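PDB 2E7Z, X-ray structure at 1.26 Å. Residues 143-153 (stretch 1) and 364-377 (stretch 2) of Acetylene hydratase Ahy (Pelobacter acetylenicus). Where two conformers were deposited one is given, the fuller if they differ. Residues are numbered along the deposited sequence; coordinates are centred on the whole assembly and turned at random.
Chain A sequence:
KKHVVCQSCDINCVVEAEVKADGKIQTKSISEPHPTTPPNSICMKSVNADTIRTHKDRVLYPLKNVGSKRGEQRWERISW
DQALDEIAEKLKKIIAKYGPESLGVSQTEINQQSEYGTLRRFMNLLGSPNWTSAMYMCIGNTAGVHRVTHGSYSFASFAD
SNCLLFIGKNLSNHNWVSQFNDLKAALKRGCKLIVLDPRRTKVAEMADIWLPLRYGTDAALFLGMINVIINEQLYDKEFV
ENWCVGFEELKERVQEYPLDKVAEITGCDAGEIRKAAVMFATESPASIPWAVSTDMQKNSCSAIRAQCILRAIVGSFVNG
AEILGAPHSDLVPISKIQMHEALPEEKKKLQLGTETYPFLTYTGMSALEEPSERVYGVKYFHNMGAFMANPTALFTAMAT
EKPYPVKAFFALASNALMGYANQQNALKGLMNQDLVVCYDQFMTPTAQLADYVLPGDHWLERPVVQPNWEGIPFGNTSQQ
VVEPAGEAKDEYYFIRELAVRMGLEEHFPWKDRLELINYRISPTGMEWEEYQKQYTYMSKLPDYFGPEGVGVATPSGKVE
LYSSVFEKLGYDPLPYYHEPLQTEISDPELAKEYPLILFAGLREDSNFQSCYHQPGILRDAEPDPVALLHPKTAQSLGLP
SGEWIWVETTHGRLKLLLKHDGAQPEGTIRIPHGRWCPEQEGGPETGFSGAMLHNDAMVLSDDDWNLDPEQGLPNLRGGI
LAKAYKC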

ATOM      1  N   ALA A 143      -7.307  -6.106   0.440  1.00 11.16           N
ATOM      2  CA  ALA A 143      -8.395  -6.250   1.387  1.00 11.57           C
ATOM      3  C   ALA A 143      -9.742  -6.406   0.684  1.00 11.27           C
ATOM      4  O   ALA A 143     -10.557  -7.211   1.115  1.00 12.35           O
ATOM      5  CB  ALA A 143      -8.413  -5.072   2.384  1.00 11.38           C
ATOM      6  N   GLY A 144      -9.974  -5.671  -0.407  1.00 11.09           N
ATOM      7  CA  GLY A 144     -11.215  -5.865  -1.182  1.00 12.07           C
ATOM      8  C   GLY A 144     -11.373  -7.298  -1.691  1.00 11.59           C
ATOM      9  O   GLY A 144     -12.452  -7.897  -1.587  1.00 13.08           O
ATOM     10  N   VAL A 145     -10.291  -7.845  -2.240  1.00 12.64           N
ATOM     11  CA  VAL A 145     -10.313  -9.212  -2.760  1.00 13.13           C
ATOM     12  C   VAL A 145     -10.524 -10.218  -1.620  1.00 13.58           C
ATOM     13  O   VAL A 145     -11.314 -11.158  -1.736  1.00 14.46           O
ATOM     14  CB  VAL A 145      -9.065  -9.553  -3.576  1.00 13.58           C
ATOM     15  CG1 VAL A 145      -9.147 -11.000  -4.080  1.00 14.89           C
ATOM     16  CG2 VAL A 145      -8.923  -8.620  -4.784  1.00 13.13           C
ATOM     17  N   HIS A 146      -9.812 -10.016  -0.512  1.00 13.28           N
ATOM     18  CA  HIS A 146     -10.012 -10.887   0.658  1.00 13.96           C
ATOM     19  C   HIS A 146     -11.440 -10.817   1.145  1.00 14.10           C
ATOM     20  O   HIS A 146     -12.027 -11.821   1.538  1.00 15.27           O
ATOM     21  CB  HIS A 146      -9.104 -10.472   1.812  1.00 13.43           C
ATOM     22  CG  HIS A 146      -7.689 -10.922   1.674  1.00 14.37           C
ATOM     23  ND1 HIS A 146      -6.958 -11.389   2.748  1.00 13.14           N
ATOM     24  CD2 HIS A 146      -6.845 -10.916   0.613  1.00 13.15           C
ATOM     25  CE1 HIS A 146      -5.732 -11.674   2.346  1.00 14.55           C
ATOM     26  NE2 HIS A 146      -5.638 -11.392   1.055  1.00 14.59           N
ATOM     27  N   ARG A 147     -12.031  -9.632   1.100  1.00 14.50           N
ATOM     28  CA  ARG A 147     -13.380  -9.451   1.609  1.00 16.35           C
ATOM     29  C   ARG A 147     -14.446 -10.147   0.783  1.00 16.06           C
ATOM     30  O   ARG A 147     -15.366 -10.771   1.330  1.00 16.91           O
ATOM     31  CB  ARG A 147     -13.674  -7.985   1.748  1.00 16.65           C
ATOM     32  CG  ARG A 147     -12.981  -7.450   2.968  1.00 18.74           C
ATOM     33  CD  ARG A 147     -13.365  -6.057   3.190  1.00 18.80           C
ATOM     34  NE  ARG A 147     -14.765  -5.939   3.591  1.00 17.60           N
ATOM     35  CZ  ARG A 147     -15.418  -4.792   3.664  1.00 19.53           C
ATOM     36  NH1 ARG A 147     -14.774  -3.636   3.374  1.00 18.73           N
ATOM     37  NH2 ARG A 147     -16.690  -4.809   4.060  1.00 16.16           N
ATOM     38  N   VAL A 148     -14.319 -10.101  -0.534  1.00 16.58           N
ATOM     39  CA  VAL A 148     -15.294 -10.851  -1.346  1.00 17.18           C
ATOM     40  C   VAL A 148     -15.128 -12.364  -1.187  1.00 17.19           C
ATOM     41  O   VAL A 148     -16.084 -13.139  -1.397  1.00 18.36           O
ATOM     42  CB  VAL A 148     -15.279 -10.466  -2.848  1.00 17.50           C
ATOM     43  CG1 VAL A 148     -15.502  -8.964  -3.008  1.00 17.46           C
ATOM     44  CG2 VAL A 148     -14.000 -10.930  -3.557  1.00 18.28           C
ATOM     45  N   THR A 149     -13.924 -12.792  -0.808  1.00 16.71           N
ATOM     46  CA  THR A 149     -13.629 -14.218  -0.686  1.00 16.93           C
ATOM     47  C   THR A 149     -13.984 -14.730   0.705  1.00 16.05           C
ATOM     48  O   THR A 149     -14.602 -15.788   0.834  1.00 17.23           O
ATOM     49  CB  THR A 149     -12.150 -14.530  -0.996  1.00 17.20           C
ATOM     50  OG1 THR A 149     -11.777 -13.981  -2.267  1.00 17.12           O
ATOM     51  CG2 THR A 149     -11.914 -16.045  -1.019  1.00 17.61           C
ATOM     52  N   HIS A 150     -13.589 -13.987   1.747  1.00 15.88           N
ATOM     53  CA  HIS A 150     -13.813 -14.453   3.123  1.00 16.13           C
ATOM     54  C   HIS A 150     -14.060 -13.328   4.110  1.00 15.11           C
ATOM     55  O   HIS A 150     -13.826 -13.496   5.312  1.00 15.42           O
ATOM     56  CB  HIS A 150     -12.680 -15.365   3.612  1.00 16.56           C
ATOM     57  CG  HIS A 150     -11.318 -14.844   3.308  1.00 15.87           C
ATOM     58  ND1 HIS A 150     -10.756 -13.786   3.993  1.00 16.26           N
ATOM     59  CD2 HIS A 150     -10.413 -15.209   2.371  1.00 16.23           C
ATOM     60  CE1 HIS A 150      -9.556 -13.538   3.500  1.00 17.28           C
ATOM     61  NE2 HIS A 150      -9.322 -14.391   2.519  1.00 16.90           N
ATOM     62  N   GLY A 151     -14.544 -12.195   3.607  1.00 14.15           N
ATOM     63  CA  GLY A 151     -15.163 -11.178   4.447  1.00 14.05           C
ATOM     64  C   GLY A 151     -14.271 -10.196   5.195  1.00 14.02           C
ATOM     65  O   GLY A 151     -14.765  -9.237   5.791  1.00 14.49           O
ATOM     66  N   SER A 152     -12.974 -10.463   5.183  1.00 13.28           N
ATOM     67  CA  SER A 152     -12.007  -9.699   5.968  1.00 13.28           C
ATOM     68  C   SER A 152     -10.603 -10.082   5.539  1.00 13.49           C
ATOM     69  O   SER A 152     -10.332 -11.264   5.245  1.00 13.71           O
ATOM     70  CB  SER A 152     -12.192 -10.037   7.447  1.00 13.78           C
ATOM     71  OG  SER A 152     -11.407  -9.189   8.263  1.00 14.78           O
ATOM     72  N   TYR A 153      -9.714  -9.091   5.526  1.00 13.20           N
ATOM     73  CA  TYR A 153      -8.313  -9.254   5.173  1.00 12.59           C
ATOM     74  C   TYR A 153      -7.593 -10.133   6.195  1.00 12.65           C
ATOM     75  O   TYR A 153      -7.790  -9.971   7.406  1.00 13.07           O
ATOM     76  CB  TYR A 153      -7.687  -7.859   5.044  1.00 12.01           C
ATOM     77  CG  TYR A 153      -6.212  -7.800   4.762  1.00 11.40           C
ATOM     78  CD1 TYR A 153      -5.693  -8.062   3.482  1.00 11.13           C
ATOM     79  CD2 TYR A 153      -5.318  -7.452   5.777  1.00 10.30           C
ATOM     80  CE1 TYR A 153      -4.310  -7.966   3.252  1.00 11.52           C
ATOM     81  CE2 TYR A 153      -3.955  -7.363   5.558  1.00 11.75           C
ATOM     82  CZ  TYR A 153      -3.445  -7.614   4.302  1.00 12.44           C
ATOM     83  OH  TYR A 153      -2.091  -7.507   4.118  1.00 14.73           O
ATOM     84  N   GLY A 364     -19.229  -1.189  -5.648  1.00 12.78           N
ATOM     85  CA  GLY A 364     -18.678  -2.533  -5.810  1.00 13.08           C
ATOM     86  C   GLY A 364     -18.637  -3.353  -4.536  1.00 13.24           C
ATOM     87  O   GLY A 364     -18.770  -4.579  -4.572  1.00 13.95           O
ATOM     88  N   MET A 365     -18.459  -2.687  -3.397  1.00 12.93           N
ATOM     89  CA  MET A 365     -18.335  -3.358  -2.120  1.00 13.11           C
ATOM     90  C   MET A 365     -19.713  -3.546  -1.447  1.00 13.41           C
ATOM     91  O   MET A 365     -19.823  -4.183  -0.388  1.00 13.36           O
ATOM     92  CB  MET A 365     -17.365  -2.563  -1.213  1.00 13.55           C
ATOM     93  CG  MET A 365     -15.951  -2.395  -1.800  1.00 14.06           C
ATOM     94  SD  MET A 365     -15.090  -3.967  -1.887  1.00 17.12           S
ATOM     95  CE  MET A 365     -14.625  -4.145  -0.158  1.00 18.05           C
ATOM     96  N   SER A 366     -20.779  -3.046  -2.077  1.00 13.45           N
ATOM     97  CA  SER A 366     -22.054  -2.933  -1.376  1.00 14.40           C
ATOM     98  C   SER A 366     -22.658  -4.283  -0.969  1.00 14.28           C
ATOM     99  O   SER A 366     -23.332  -4.356   0.048  1.00 14.12           O
ATOM    100  CB  SER A 366     -23.058  -2.116  -2.178  1.00 15.02           C
ATOM    101  OG  SER A 366     -23.303  -2.764  -3.396  1.00 17.09           O
ATOM    102  N   ALA A 367     -22.374  -5.337  -1.722  1.00 13.96           N
ATOM    103  CA  ALA A 367     -22.889  -6.666  -1.334  1.00 14.52           C
ATOM    104  C   ALA A 367     -22.295  -7.147   0.002  1.00 14.05           C
ATOM    105  O   ALA A 367     -22.806  -8.108   0.586  1.00 15.21           O
ATOM    106  CB  ALA A 367     -22.617  -7.681  -2.423  1.00 16.28           C
ATOM    107  N   LEU A 368     -21.244  -6.481   0.488  1.00 14.08           N
ATOM    108  CA  LEU A 368     -20.646  -6.848   1.773  1.00 14.13           C
ATOM    109  C   LEU A 368     -21.204  -6.080   2.977  1.00 13.61           C
ATOM    110  O   LEU A 368     -20.841  -6.377   4.120  1.00 14.40           O
ATOM    111  CB  LEU A 368     -19.124  -6.729   1.735  1.00 13.95           C
ATOM    112  CG  LEU A 368     -18.423  -7.461   0.586  1.00 14.43           C
ATOM    113  CD1 LEU A 368     -16.986  -7.145   0.626  1.00 16.55           C
ATOM    114  CD2 LEU A 368     -18.621  -8.984   0.666  1.00 17.06           C
ATOM    115  N   GLU A 369     -22.105  -5.132   2.728  1.00 13.68           N
ATOM    116  CA  GLU A 369     -22.668  -4.291   3.802  1.00 14.28           C
ATOM    117  C   GLU A 369     -23.404  -5.099   4.867  1.00 14.78           C
ATOM    118  O   GLU A 369     -23.048  -5.074   6.041  1.00 14.93           O
ATOM    119  CB  GLU A 369     -23.579  -3.210   3.215  1.00 14.28           C
ATOM    120  CG  GLU A 369     -22.782  -2.091   2.533  1.00 15.61           C
ATOM    121  CD  GLU A 369     -23.625  -1.201   1.630  1.00 16.25           C
ATOM    122  OE1 GLU A 369     -24.870  -1.227   1.757  1.00 18.89           O
ATOM    123  OE2 GLU A 369     -23.034  -0.474   0.785  1.00 15.60           O
ATOM    124  N   GLU A 370     -24.430  -5.823   4.447  1.00 15.79           N
ATOM    125  CA  GLU A 370     -25.223  -6.606   5.390  1.00 16.91           C
ATOM    126  C   GLU A 370     -24.391  -7.686   6.089  1.00 16.53           C
ATOM    127  O   GLU A 370     -24.509  -7.859   7.305  1.00 16.79           O
ATOM    128  CB  GLU A 370     -26.468  -7.196   4.709  1.00 17.80           C
ATOM    129  CG  GLU A 370     -27.433  -6.132   4.181  1.00 23.90           C
ATOM    130  CD  GLU A 370     -27.759  -5.052   5.210  1.00 28.89           C
ATOM    131  OE1 GLU A 370     -28.341  -5.403   6.263  1.00 34.05           O
ATOM    132  OE2 GLU A 370     -27.425  -3.863   4.970  1.00 31.36           O
ATOM    133  N   PRO A 371     -23.566  -8.427   5.330  1.00 16.62           N
ATOM    134  CA  PRO A 371     -22.663  -9.409   5.940  1.00 17.08           C
ATOM    135  C   PRO A 371     -21.707  -8.812   6.972  1.00 16.06           C
ATOM    136  O   PRO A 371     -21.469  -9.403   8.027  1.00 15.97           O
ATOM    137  CB  PRO A 371     -21.905  -9.967   4.739  1.00 16.36           C
ATOM    138  CG  PRO A 371     -22.871  -9.803   3.584  1.00 17.38           C
ATOM    139  CD  PRO A 371     -23.539  -8.499   3.851  1.00 17.34           C
ATOM    140  N   SER A 372     -21.154  -7.636   6.668  1.00 14.49           N
ATOM    141  CA  SER A 372     -20.289  -6.923   7.619  1.00 13.77           C
ATOM    142  C   SER A 372     -21.041  -6.475   8.890  1.00 14.58           C
ATOM    143  O   SER A 372     -20.485  -6.543  10.004  1.00 14.06           O
ATOM    144  CB  SER A 372     -19.605  -5.732   6.927  1.00 13.63           C
ATOM    145  OG  SER A 372     -18.762  -6.187   5.891  1.00 16.23           O
ATOM    146  N   GLU A 373     -22.263  -5.969   8.736  0.50 13.16           N
ATOM    147  CA  GLU A 373     -23.097  -5.607   9.886  0.70 15.57           C
ATOM    148  C   GLU A 373     -23.317  -6.846  10.743  0.50 14.77           C
ATOM    149  O   GLU A 373     -23.293  -6.796  11.968  0.50 13.76           O
ATOM    150  CB  GLU A 373     -24.459  -5.050   9.430  0.70 16.34           C
ATOM    151  CG  GLU A 373     -25.332  -4.481  10.570  0.70 17.68           C
ATOM    152  CD  GLU A 373     -26.525  -3.640  10.094  0.70 21.99           C
ATOM    153  OE1 GLU A 373     -26.366  -2.769   9.204  0.70 24.68           O
ATOM    154  OE2 GLU A 373     -27.646  -3.863  10.624  0.70 27.51           O
ATOM    155  N   ARG A 374     -23.541  -7.968  10.068  1.00 16.16           N
ATOM    156  CA  ARG A 374     -23.894  -9.209  10.759  1.00 16.45           C
ATOM    157  C   ARG A 374     -22.724  -9.731  11.591  1.00 16.88           C
ATOM    158  O   ARG A 374     -22.890 -10.084  12.772  1.00 18.58           O
ATOM    159  CB  ARG A 374     -24.360 -10.260   9.737  1.00 17.14           C
ATOM    160  CG  ARG A 374     -24.754 -11.621  10.357  1.00 19.27           C
ATOM    161  CD  ARG A 374     -25.049 -12.658   9.265  1.00 20.73           C
ATOM    162  NE  ARG A 374     -23.877 -13.194   8.552  1.00 21.63           N
ATOM    163  CZ  ARG A 374     -23.046 -14.114   9.051  1.00 21.79           C
ATOM    164  NH1 ARG A 374     -23.241 -14.584  10.280  1.00 23.67           N
ATOM    165  NH2 ARG A 374     -22.021 -14.572   8.334  1.00 22.19           N
ATOM    166  N   VAL A 375     -21.537  -9.747  10.985  1.00 15.45           N
ATOM    167  CA  VAL A 375     -20.385 -10.409  11.576  1.00 15.29           C
ATOM    168  C   VAL A 375     -19.577  -9.447  12.467  1.00 15.41           C
ATOM    169  O   VAL A 375     -19.096  -9.831  13.549  1.00 16.10           O
ATOM    170  CB  VAL A 375     -19.470 -11.003  10.471  1.00 15.01           C
ATOM    171  CG1 VAL A 375     -18.112 -11.490  11.055  1.00 15.55           C
ATOM    172  CG2 VAL A 375     -20.226 -12.117   9.704  1.00 15.94           C
ATOM    173  N   TYR A 376     -19.419  -8.203  12.011  1.00 15.26           N
ATOM    174  CA  TYR A 376     -18.551  -7.238  12.701  1.00 15.14           C
ATOM    175  C   TYR A 376     -19.303  -6.118  13.414  1.00 14.97           C
ATOM    176  O   TYR A 376     -18.698  -5.345  14.168  1.00 15.86           O
ATOM    177  CB  TYR A 376     -17.515  -6.667  11.712  1.00 13.92           C
ATOM    178  CG  TYR A 376     -16.566  -7.724  11.196  1.00 13.59           C
ATOM    179  CD1 TYR A 376     -15.690  -8.390  12.061  1.00 12.79           C
ATOM    180  CD2 TYR A 376     -16.557  -8.084   9.847  1.00 13.14           C
ATOM    181  CE1 TYR A 376     -14.863  -9.386  11.603  1.00 13.74           C
ATOM    182  CE2 TYR A 376     -15.703  -9.068   9.379  1.00 12.97           C
ATOM    183  CZ  TYR A 376     -14.877  -9.732  10.254  1.00 13.29           C
ATOM    184  OH  TYR A 376     -14.044 -10.721   9.786  1.00 15.35           O
ATOM    185  N   GLY A 377     -20.608  -6.012  13.181  1.00 15.06           N
ATOM    186  CA  GLY A 377     -21.393  -4.943  13.774  1.00 15.55           C
ATOM    187  C   GLY A 377     -21.105  -3.591  13.146  1.00 15.65           C
ATOM    188  O   GLY A 377     -21.423  -2.550  13.710  1.00 16.43           O
TER
HETATM  189  O   HOH W   1     -16.733  -8.056   4.147  1.00 23.60           O
HETATM  190  O   HOH W   2     -15.352 -12.279   7.656  1.00 15.30           O

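The most unusual feature of this contact is that one buried arginine, Arg147, organises most of it, and does so with a single direct hydrogen bond that is weak. Arg147 NH2 donates to Ser372 OG at 3.1 Å, but the N-H...acceptor angle of 131° is far from linear. Water 1 reinforces the link: it accepts from Arg147 NE at 2.9 Å and donates to Gly151 O at 2.8 Å and to Ser372 OG at 3.3 Å. Direct and water-mediated links therefore converge on the same serine hydroxyl.

Ser372 suits this place because its hydroxyl can donate and accept at once. With chi1 in the m well, OG reaches back four residues and donates to Leu368 O at 2.7 Å. That bond uses the hydroxyl proton and leaves the oxygen free to accept from the arginine and the water.

Ser372 OG lies at the edge of the guanidinium, near the plane, where N-H bonds point. Over one face lie Leu368 CD1 and Met365 CE; such a face offers no N-H and tolerates apolar groups. The methionine methyl comes within 3.6 Å of Arg147 NH1, measured from CE, and all three of its chi angles are m, which folds the chain so that CE also packs 4.0 Å from the bare Gly144 CA. A modelled CB on Gly144 would sit at contact distance from Met365 SD, 4.0 Å, so this contact alone does not demand glycine.

Leu368 adds apolar packing. Its CD1 lies 3.6 Å from Arg147 CB, so the arginine contributes aliphatic surface as well as charge, and 4.3 Å from Val148 CG1. Val148 points sideways and meets the leucine with the flank of a beta-branched side chain.

Beyond the first helix, Gly151 is the first residue to leave helical phi/psi. Its phi of 82° is a value glycine adopts readily, and its carbonyl serves two neighbours, accepting from water 1 and lying near the plane of the Tyr376 ring at its edge, with Gly151 O 3.7 Å from Tyr376 CE2.

Tyr376 is long enough to carry its hydroxyl across to the first stretch. Tyr376 OH approaches Ser152 CB to 3.1 Å, a tight contact that the small serine side chain accommodates, yet the 3.4 Å between Tyr376 OH and Ser152 OG is not a hydrogen bond because the angle is poor; Ser152 OG is hydrogen-bonded elsewhere in the structure. Instead, water 2 connects the stretches, lying 2.9 Å from Tyr376 OH and donating to His150 O at 3.1 Å.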